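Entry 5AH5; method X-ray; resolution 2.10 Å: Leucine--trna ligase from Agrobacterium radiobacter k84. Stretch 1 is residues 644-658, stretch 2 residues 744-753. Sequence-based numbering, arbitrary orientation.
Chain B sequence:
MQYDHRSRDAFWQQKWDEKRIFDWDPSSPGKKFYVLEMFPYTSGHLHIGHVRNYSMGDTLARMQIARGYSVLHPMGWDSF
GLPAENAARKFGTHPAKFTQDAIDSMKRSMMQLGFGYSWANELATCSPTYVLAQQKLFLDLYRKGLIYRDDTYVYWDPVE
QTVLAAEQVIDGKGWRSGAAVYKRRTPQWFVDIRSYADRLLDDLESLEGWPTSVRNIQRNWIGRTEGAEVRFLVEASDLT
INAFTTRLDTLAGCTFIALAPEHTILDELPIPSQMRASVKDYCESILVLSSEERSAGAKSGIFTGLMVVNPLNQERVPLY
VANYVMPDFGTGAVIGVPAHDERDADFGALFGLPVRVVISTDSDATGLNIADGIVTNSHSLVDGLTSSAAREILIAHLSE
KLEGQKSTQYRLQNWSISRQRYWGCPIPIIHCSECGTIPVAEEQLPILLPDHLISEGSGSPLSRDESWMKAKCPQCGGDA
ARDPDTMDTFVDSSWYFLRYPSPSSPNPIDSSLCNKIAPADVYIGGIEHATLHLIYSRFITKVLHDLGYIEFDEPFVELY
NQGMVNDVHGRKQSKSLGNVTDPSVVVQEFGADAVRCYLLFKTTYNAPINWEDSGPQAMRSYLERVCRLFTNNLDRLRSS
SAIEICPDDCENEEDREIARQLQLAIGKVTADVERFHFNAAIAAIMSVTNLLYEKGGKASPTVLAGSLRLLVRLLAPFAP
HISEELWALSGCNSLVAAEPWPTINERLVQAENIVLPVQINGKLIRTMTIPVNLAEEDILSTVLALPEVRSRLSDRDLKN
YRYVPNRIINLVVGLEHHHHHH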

# COMPACT_ATOMS: atom_id res chain seq x y z
N GLU B 644 31.45 -20.91 -5.64
CA GLU B 644 31.39 -20.66 -4.22
C GLU B 644 32.64 -21.33 -3.55
O GLU B 644 33.45 -21.92 -4.23
N ILE B 645 32.78 -21.21 -2.23
CA ILE B 645 33.94 -21.76 -1.53
C ILE B 645 33.59 -23.11 -0.91
O ILE B 645 32.63 -23.19 -0.14
N CYS B 646 34.33 -24.16 -1.24
CA CYS B 646 34.24 -25.45 -0.48
C CYS B 646 35.35 -25.58 0.63
O CYS B 646 36.45 -25.06 0.46
N PRO B 647 35.06 -26.29 1.74
CA PRO B 647 36.04 -26.49 2.86
C PRO B 647 37.42 -26.96 2.39
O PRO B 647 38.42 -26.38 2.82
N ASP B 648 37.46 -27.90 1.45
CA ASP B 648 38.71 -28.39 0.80
C ASP B 648 39.49 -27.36 -0.01
O ASP B 648 40.65 -27.59 -0.33
N ASP B 649 38.86 -26.26 -0.41
CA ASP B 649 39.59 -25.16 -1.07
C ASP B 649 40.48 -24.35 -0.07
O ASP B 649 41.44 -23.72 -0.49
N CYS B 650 40.10 -24.28 1.20
CA CYS B 650 40.80 -23.52 2.22
C CYS B 650 42.11 -24.21 2.72
O CYS B 650 42.06 -25.18 3.51
N GLU B 651 43.24 -23.68 2.29
CA GLU B 651 44.56 -24.16 2.68
C GLU B 651 45.14 -23.51 3.93
O GLU B 651 46.24 -23.88 4.34
N ASN B 652 44.42 -22.60 4.57
CA ASN B 652 44.92 -21.94 5.79
C ASN B 652 43.85 -21.13 6.54
O ASN B 652 42.64 -21.15 6.19
N GLU B 653 44.32 -20.37 7.53
CA GLU B 653 43.49 -19.53 8.41
C GLU B 653 42.89 -18.30 7.68
O GLU B 653 41.78 -17.84 8.04
N GLU B 654 43.64 -17.76 6.71
CA GLU B 654 43.23 -16.60 5.93
C GLU B 654 42.09 -16.91 4.94
O GLU B 654 41.15 -16.12 4.81
N ASP B 655 42.19 -18.04 4.24
CA ASP B 655 41.08 -18.58 3.44
C ASP B 655 39.84 -18.76 4.26
O ASP B 655 38.75 -18.44 3.83
N ARG B 656 40.02 -19.25 5.47
CA ARG B 656 38.92 -19.50 6.36
C ARG B 656 38.33 -18.24 6.94
O ARG B 656 37.19 -18.27 7.43
N GLU B 657 39.11 -17.15 6.99
CA GLU B 657 38.53 -15.89 7.42
C GLU B 657 37.65 -15.34 6.29
O GLU B 657 36.55 -14.86 6.54
N ILE B 658 38.17 -15.44 5.08
CA ILE B 658 37.45 -15.03 3.89
C ILE B 658 36.17 -15.86 3.77
O ILE B 658 35.07 -15.29 3.73
N ILE B 744 24.25 -21.00 2.72
CA ILE B 744 25.31 -21.06 3.72
C ILE B 744 25.93 -22.47 3.77
O ILE B 744 25.22 -23.45 3.89
N ASN B 745 27.23 -22.56 3.54
CA ASN B 745 27.98 -23.80 3.82
C ASN B 745 28.35 -23.79 5.31
O ASN B 745 29.21 -23.01 5.71
N GLU B 746 27.61 -24.56 6.11
CA GLU B 746 27.73 -24.57 7.59
C GLU B 746 29.11 -25.03 8.13
O GLU B 746 29.45 -24.71 9.25
N ARG B 747 29.88 -25.75 7.33
CA ARG B 747 31.31 -26.03 7.62
C ARG B 747 32.17 -24.75 7.63
O ARG B 747 33.22 -24.74 8.28
N LEU B 748 31.79 -23.70 6.88
CA LEU B 748 32.66 -22.52 6.76
C LEU B 748 32.26 -21.34 7.58
O LEU B 748 32.98 -20.36 7.60
N VAL B 749 31.17 -21.46 8.33
CA VAL B 749 30.58 -20.36 9.07
C VAL B 749 31.33 -19.94 10.33
O VAL B 749 31.30 -18.74 10.69
N GLN B 750 31.94 -20.89 11.05
CA GLN B 750 32.87 -20.53 12.16
C GLN B 750 34.20 -20.73 11.58
O GLN B 750 34.42 -21.71 10.89
N ALA B 751 35.10 -19.79 11.84
CA ALA B 751 36.50 -19.98 11.50
C ALA B 751 37.12 -20.72 12.73
O ALA B 751 36.38 -21.22 13.59
N GLU B 752 38.44 -20.76 12.76
CA GLU B 752 39.17 -21.51 13.76
C GLU B 752 39.15 -20.79 15.13
O GLU B 752 39.15 -21.45 16.13
N ASN B 753 39.09 -19.45 15.13
CA ASN B 753 39.06 -18.64 16.37
C ASN B 753 37.91 -17.64 16.45
O ASN B 753 37.39 -17.19 15.45

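Packing of residues 644-658 against residues 744-753 in the leucine--tRNA ligase of Agrobacterium radiobacter K84; the contact buries 626 Å², both sides summed. The largest covered areas belong to Arg656 and Leu748, one from each stretch. Leu748 (chi1 m, chi2 t) closes the type I turn that begins at Asn745. Its CA-to-CB bond runs sideways, but its branched end reaches across into a hollow lined by Ile645, Pro647 and Cys650. There Leu748 CD1 lies 3.9 Å from CG2 of Ile645 (m, t), 4.1 Å from CD of Pro647 and 3.3 Å from the carbonyl O of Ile645, while Leu748 CD2 lies 3.9 Å from SG of Cys650 (m). Beside this hollow runs the 3-10 segment 647-649, where Asp649 (m) turns back within its own stretch, its OD2 accepting from Cys646 N at 2.6 Å.

Pro647, ring C-gamma exo, is the answering bump. It points toward the turn and fits among Asn745, Arg747 and Leu748, with its CD 3.7 Å from ND2 of Asn745 (chi1 t). Arg747 (chi1 m) bends over the proline so that one face of its guanidinium covers CB of Pro647, which is 3.2 Å from Arg747 NH2. Asp648 OD1 stays 4.4 Å from the same Arg747 NH2, an opposite charge nearby, but beyond a salt bridge.

The second large filler, Arg656 (chi1 m, chi2 -91°, chi3 m), has its CA-to-CB bond toward the other stretch, and its guanidinium reaches the backbone of the turn and of the residues after it; it loses 132 Å² to the other stretch. Its NH1 donates a weak hydrogen bond to Arg747 O at 2.8 Å; the N-H...O angle is 129°. Arg747 O and Leu748 CA lie at the guanidinium edge, whereas Ala751 CA lies over one face, so the flat group fits into the bend of main chain between them. Gln750 O is 3.1 Å from Arg656 NH1. Water 1 bridges the two backbones here, donating to Arg656 O at 2.7 Å and to Leu748 O at 2.6 Å.

Beyond this plug the fit loosens. Glu657 (t, p) starts away from the other stretch, yet its end curls back, leaving OE1 4.2 Å from the Ala751 methyl CB. Glu752 (m, t) extends its carboxylate alongside the start of the helix: OE1 is 3.5 Å from CG of Glu653 (m), and OE2 is 4.4 Å from Arg656 NE, too far for a salt bridge. Asn652 (p) points away and caps the helix instead, its OD1 accepting from Asp655 N at 2.9 Å and, weakly, from Glu654 N at 2.6 Å.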

# COMPACT_ATOMS: atom_id res chain seq x y z
CB GLU B 644 30.08 -21.20 -3.64
CG GLU B 644 29.89 -22.73 -3.73
CD GLU B 644 28.49 -23.16 -4.17
OE1 GLU B 644 27.51 -22.36 -4.11
OE2 GLU B 644 28.37 -24.34 -4.59
CB ILE B 645 34.38 -20.79 -0.41
CG1 ILE B 645 34.75 -19.42 -1.03
CG2 ILE B 645 35.55 -21.38 0.39
CD1 ILE B 645 34.90 -18.33 0.00
CB CYS B 646 34.33 -26.62 -1.44
SG CYS B 646 32.90 -26.80 -2.53
CB PRO B 647 35.39 -27.55 3.74
CG PRO B 647 33.95 -27.48 3.43
CD PRO B 647 33.77 -26.94 2.04
CB ASP B 648 38.44 -29.62 -0.11
CG ASP B 648 38.09 -30.90 0.68
OD1 ASP B 648 38.01 -30.85 1.94
OD2 ASP B 648 37.87 -31.96 0.03
CB ASP B 649 38.60 -24.20 -1.76
CG ASP B 649 37.58 -24.90 -2.74
OD1 ASP B 649 37.95 -25.84 -3.48
OD2 ASP B 649 36.40 -24.45 -2.79
CB CYS B 650 39.88 -23.28 3.42
SG CYS B 650 38.41 -22.30 3.03
CB GLU B 651 45.52 -24.03 1.49
CG GLU B 651 45.46 -25.29 0.62
CD GLU B 651 45.62 -25.04 -0.87
OE1 GLU B 651 46.12 -23.97 -1.28
OE2 GLU B 651 45.24 -25.94 -1.64
CB ASN B 652 46.09 -21.02 5.41
CG ASN B 652 45.67 -19.90 4.50
OD1 ASN B 652 44.76 -19.13 4.82
ND2 ASN B 652 46.30 -19.81 3.35
CB GLU B 653 44.31 -19.06 9.62
CG GLU B 653 45.15 -20.15 10.33
CD GLU B 653 46.63 -20.19 9.92
OE1 GLU B 653 47.34 -19.21 10.21
OE2 GLU B 653 47.09 -21.22 9.33
CB GLU B 654 44.42 -15.98 5.18
CG GLU B 654 45.32 -15.09 6.03
CD GLU B 654 46.34 -14.29 5.18
OE1 GLU B 654 47.40 -14.87 4.84
OE2 GLU B 654 46.07 -13.09 4.84
CB ASP B 655 41.42 -19.94 2.86
CG ASP B 655 42.46 -19.87 1.81
OD1 ASP B 655 42.63 -18.80 1.20
OD2 ASP B 655 43.12 -20.89 1.56
CB ARG B 656 39.34 -20.45 7.50
CG ARG B 656 39.47 -21.91 7.08
CD ARG B 656 38.17 -22.67 7.29
NE ARG B 656 37.98 -23.10 8.68
CZ ARG B 656 36.80 -23.40 9.24
NH1 ARG B 656 35.66 -23.31 8.56
NH2 ARG B 656 36.76 -23.79 10.51
CB GLU B 657 39.57 -14.86 7.83
CG GLU B 657 38.99 -13.55 8.39
CD GLU B 657 38.00 -13.73 9.56
OE1 GLU B 657 38.14 -14.69 10.36
OE2 GLU B 657 37.07 -12.89 9.68
CB ILE B 658 38.31 -15.11 2.62
CG1 ILE B 658 39.42 -14.07 2.69
CG2 ILE B 658 37.46 -14.87 1.36
CD1 ILE B 658 40.53 -14.24 1.65
CB ILE B 744 24.79 -20.65 5.08
CG1 ILE B 744 24.52 -19.14 5.10
CG2 ILE B 744 25.83 -20.96 6.16
CD1 ILE B 744 23.70 -18.69 6.29
CB ASN B 745 29.19 -23.90 2.92
CG ASN B 745 29.91 -25.22 3.09
OD1 ASN B 745 30.20 -25.67 4.22
ND2 ASN B 745 30.18 -25.86 1.99
CB GLU B 746 26.62 -25.43 8.24
CG GLU B 746 25.32 -24.67 8.55
CD GLU B 746 25.41 -23.79 9.80
OE1 GLU B 746 26.12 -24.16 10.77
OE2 GLU B 746 24.76 -22.72 9.83
CB ARG B 747 31.99 -27.01 6.62
CG ARG B 747 31.29 -28.32 6.25
CD ARG B 747 31.96 -29.60 6.74
NE ARG B 747 33.41 -29.66 6.50
CZ ARG B 747 34.03 -30.34 5.53
NH1 ARG B 747 33.38 -31.08 4.63
NH2 ARG B 747 35.36 -30.27 5.46
CB LEU B 748 32.84 -22.17 5.32
CG LEU B 748 33.52 -23.26 4.52
CD1 LEU B 748 33.26 -23.05 3.05
CD2 LEU B 748 35.03 -23.26 4.81
CB VAL B 749 29.12 -20.73 9.49
CG1 VAL B 749 28.51 -19.75 10.50
CG2 VAL B 749 28.26 -20.78 8.24
CB GLN B 750 32.75 -21.43 13.37
CG GLN B 750 31.42 -21.40 14.08
CD GLN B 750 31.20 -22.67 14.90
OE1 GLN B 750 31.44 -23.79 14.42
NE2 GLN B 750 30.74 -22.50 16.14
CB ALA B 751 37.19 -18.64 11.24
CB GLU B 752 40.61 -21.77 13.26
CG GLU B 752 40.67 -22.58 11.95
CD GLU B 752 42.06 -22.62 11.29
OE1 GLU B 752 43.07 -22.45 12.00
OE2 GLU B 752 42.14 -22.84 10.04
CB ASN B 753 40.39 -17.90 16.54
CG ASN B 753 41.56 -18.85 16.61
OD1 ASN B 753 41.60 -19.75 17.46
ND2 ASN B 753 42.48 -18.70 15.68
O HOH W 1 35.59 -20.50 7.35